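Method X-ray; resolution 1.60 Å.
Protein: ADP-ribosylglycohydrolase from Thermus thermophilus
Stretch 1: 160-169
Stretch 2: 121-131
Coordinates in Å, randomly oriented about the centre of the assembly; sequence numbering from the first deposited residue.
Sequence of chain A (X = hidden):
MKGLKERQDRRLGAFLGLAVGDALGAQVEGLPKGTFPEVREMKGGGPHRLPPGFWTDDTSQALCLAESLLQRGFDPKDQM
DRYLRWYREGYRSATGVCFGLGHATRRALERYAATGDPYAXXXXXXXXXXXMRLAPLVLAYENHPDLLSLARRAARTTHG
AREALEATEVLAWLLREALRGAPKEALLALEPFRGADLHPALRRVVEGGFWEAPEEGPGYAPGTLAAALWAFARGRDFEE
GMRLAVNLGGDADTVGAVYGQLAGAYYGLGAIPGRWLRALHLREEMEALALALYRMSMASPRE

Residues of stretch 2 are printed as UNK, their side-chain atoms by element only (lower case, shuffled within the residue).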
# COMPACT_ATOMS: atom_id res chain seq x y z
N GLY A 160 3.56 -1.23 15.85
CA GLY A 160 2.75 -1.85 16.88
C GLY A 160 1.57 -1.06 17.42
O GLY A 160 0.85 -1.56 18.29
N ALA A 161 1.35 0.16 16.93
CA ALA A 161 0.23 0.97 17.41
C ALA A 161 -1.10 0.37 16.97
O ALA A 161 -1.26 -0.07 15.83
CB ALA A 161 0.36 2.40 16.88
N ARG A 162 -2.06 0.35 17.89
CA ARG A 162 -3.38 -0.21 17.61
C ARG A 162 -3.99 0.27 16.30
O ARG A 162 -4.46 -0.55 15.50
CB ARG A 162 -4.36 0.12 18.74
CG ARG A 162 -5.76 -0.41 18.48
CD ARG A 162 -6.77 0.12 19.48
NE ARG A 162 -8.08 -0.49 19.25
CZ ARG A 162 -9.19 -0.14 19.89
NH1 ARG A 162 -9.16 0.82 20.81
NH2 ARG A 162 -10.33 -0.77 19.61
N GLU A 163 -3.99 1.58 16.08
CA GLU A 163 -4.60 2.12 14.87
C GLU A 163 -3.89 1.72 13.58
O GLU A 163 -4.52 1.66 12.53
CB GLU A 163 -4.72 3.65 14.94
CG GLU A 163 -3.41 4.40 15.15
CD GLU A 163 -3.11 4.68 16.61
OE1 GLU A 163 -3.00 3.71 17.39
OE2 GLU A 163 -2.99 5.87 16.98
N ALA A 164 -2.59 1.45 13.66
CA ALA A 164 -1.85 1.04 12.47
C ALA A 164 -2.20 -0.41 12.15
O ALA A 164 -2.40 -0.78 11.00
CB ALA A 164 -0.35 1.18 12.69
N LEU A 165 -2.29 -1.24 13.19
CA LEU A 165 -2.64 -2.64 12.99
C LEU A 165 -4.05 -2.74 12.41
O LEU A 165 -4.28 -3.47 11.45
CB LEU A 165 -2.56 -3.40 14.32
CG LEU A 165 -1.18 -3.35 14.98
CD1 LEU A 165 -1.17 -4.27 16.19
CD2 LEU A 165 -0.10 -3.77 14.00
N GLU A 166 -4.99 -1.98 12.97
CA GLU A 166 -6.37 -2.03 12.50
C GLU A 166 -6.51 -1.45 11.09
O GLU A 166 -7.30 -1.94 10.29
CB GLU A 166 -7.29 -1.27 13.46
CG GLU A 166 -7.32 -1.87 14.86
CD GLU A 166 -8.19 -1.08 15.81
OE1 GLU A 166 -8.35 0.14 15.59
OE2 GLU A 166 -8.71 -1.67 16.78
N ALA A 167 -5.76 -0.39 10.79
CA ALA A 167 -5.83 0.21 9.46
C ALA A 167 -5.36 -0.80 8.42
O ALA A 167 -5.87 -0.85 7.30
CB ALA A 167 -4.97 1.47 9.40
N THR A 168 -4.38 -1.61 8.81
CA THR A 168 -3.85 -2.63 7.91
C THR A 168 -4.91 -3.69 7.65
O THR A 168 -5.07 -4.16 6.52
CB THR A 168 -2.57 -3.28 8.50
OG1 THR A 168 -1.60 -2.26 8.74
CG2 THR A 168 -1.99 -4.30 7.52
N GLU A 169 -5.65 -4.06 8.69
CA GLU A 169 -6.70 -5.05 8.54
C GLU A 169 -7.79 -4.52 7.62
O GLU A 169 -8.32 -5.26 6.78
CB GLU A 169 -7.30 -5.41 9.91
CG GLU A 169 -6.28 -6.01 10.87
CD GLU A 169 -6.87 -6.31 12.23
OE1 GLU A 169 -7.69 -5.51 12.71
OE2 GLU A 169 -6.50 -7.35 12.82
N UNK A 121 7.74 -4.26 16.04
CA UNK A 121 7.07 -2.97 16.08
C UNK A 121 6.72 -2.61 17.52
O UNK A 121 6.50 -3.50 18.34
N UNK A 122 6.71 -1.32 17.83
CA UNK A 122 6.36 -0.88 19.17
C UNK A 122 5.12 0.00 19.12
O UNK A 122 4.66 0.37 18.04
o UNK A 122 7.17 1.91 18.67
c UNK A 122 8.01 1.05 19.02
o UNK A 122 9.22 1.13 18.73
c UNK A 122 7.53 -0.13 19.83
N UNK A 123 4.59 0.34 20.29
CA UNK A 123 3.38 1.15 20.38
C UNK A 123 3.53 2.57 19.84
O UNK A 123 2.53 3.27 19.65
c UNK A 123 2.90 1.19 21.83
c UNK A 123 2.52 -0.19 22.36
o UNK A 123 1.12 -0.46 24.26
o UNK A 123 3.23 0.04 24.62
c UNK A 123 2.27 -0.20 23.86
N UNK A 124 4.76 3.00 19.59
CA UNK A 124 4.99 4.34 19.06
C UNK A 124 4.86 4.35 17.54
O UNK A 124 4.77 5.41 16.92
c UNK A 124 6.38 4.84 19.47
N UNK A 125 4.83 3.16 16.95
CA UNK A 125 4.72 3.06 15.50
C UNK A 125 3.29 3.10 14.99
O UNK A 125 2.67 2.05 14.82
N UNK A 126 2.78 4.30 14.73
CA UNK A 126 1.42 4.46 14.22
C UNK A 126 1.45 4.94 12.78
O UNK A 126 0.41 5.31 12.22
c UNK A 126 0.64 5.45 15.09
N UNK A 127 2.64 4.94 12.19
CA UNK A 127 2.81 5.38 10.82
C UNK A 127 2.16 4.48 9.79
O UNK A 127 1.64 3.42 10.12
N UNK A 128 2.22 4.90 8.53
CA UNK A 128 1.60 4.17 7.43
C UNK A 128 2.44 3.08 6.77
O UNK A 128 2.02 2.51 5.77
c UNK A 128 2.27 6.05 5.89
o UNK A 128 3.44 5.68 5.96
c UNK A 128 1.15 5.15 6.35
n UNK A 128 1.93 7.23 5.39
N UNK A 129 3.62 2.80 7.31
CA UNK A 129 4.48 1.79 6.72
C UNK A 129 3.81 0.45 6.41
O UNK A 129 4.04 -0.12 5.34
N UNK A 130 2.98 -0.09 7.32
CA UNK A 130 2.34 -1.37 7.04
C UNK A 130 1.38 -1.34 5.86
O UNK A 130 1.12 -2.36 5.23
c UNK A 130 1.60 -1.69 8.34
c UNK A 130 2.38 -0.93 9.38
c UNK A 130 2.66 0.37 8.68
N UNK A 131 0.84 -0.15 5.57
CA UNK A 131 -0.11 -0.00 4.48
C UNK A 131 0.54 0.07 3.11
O UNK A 131 -0.02 -0.42 2.13
c UNK A 131 -1.62 1.54 6.00
c UNK A 131 -0.93 1.28 4.67
c UNK A 131 -2.53 0.37 6.35
c UNK A 131 -2.41 2.83 5.91

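Position 121 has no side-chain atoms, so it is Gly121. A CB placed here would lie 2.9 Å from Gly160 N, a clash, so the bare backbone suits the close approach.

Position 122 carries two carbons, the second bearing two oxygens: Asp122. Its CA-to-CB bond points away from stretch 1; Asp122 OD1 accepts a hydrogen bond from the backbone N of position 124 at 2.8 Å, and OD2 is bonded elsewhere in the structure. The OD1 bond lies within a type I turn running from 122 to 125, while Asp122 O faces across and accepts a weak hydrogen bond from Gly160 N at 2.9 Å.

At 123 three carbons end in a carboxylate, which gives Glu123. Its CA-to-CB bond points away, and an exposed site suits a charged group; the backbone comes close, with Glu123 O 3.6 Å from Ala161 CB.

Position 124 has one carbon and makes no contact with stretch 1. This is Ala124, a small residue at an exposed place in the turn.

Position 125 is bare again: Gly125. Its N closes the turn by bonding to Asp122 O at 3.0 Å, and Gly125 O receives a hydrogen bond from Ala161 N at 3.1 Å. An ideal CB would be 3.6 Å from Gly160 N, so glycine fits this buried, close approach without being forced by a clash with stretch 1.

A single carbon at 126 identifies Ala126. Its CB packs 3.5 Å from Ala161 CB, so two methyl groups meet where the backbones run close.

Position 127 has no side chain: Gly127. A CB would find room here and point away, so stretch 1 does not explain the glycine; Gly127 O lies 3.9 Å from Ala164 CB.

At 128 two carbons end in one oxygen and one nitrogen, hence Asn128. Its CA-to-CB bond points away from stretch 1, and ND2 is hydrogen-bonded elsewhere in the structure, which suits a polar group at a buried site.

Position 129, without side-chain atoms, is Gly129, buried and out of reach of stretch 1.

At 130 three carbons close a ring onto the backbone N: Pro130. The compact apolar ring suits a buried site, and its CA-to-CB bond points toward stretch 1. Pro130 CB sits 3.3 Å from Thr168 OG1, a hydroxyl already hydrogen-bonded to Ala164 O at 2.8 Å. An ideal CB on Gly129 would lie 3.4 Å from Pro130 CD, so glycine there avoids crowding.

Four carbons forked at the second make 131 Leu131. Its CD2 reaches 3.6 Å from Thr168 CA and 4.1 Å from Ala167 CB, an apolar end suited to a buried site.

The contact thus has two parts. Around Ala161, the N-cap of the helix, backbone hydrogen bonds and small residues bring the chains together; farther along, Pro130 packs against Thr168, and Leu131 against Ala167 and Thr168. Together they bury 477 Å².

Stretch 2 121-131: GDEAGAGNGPL
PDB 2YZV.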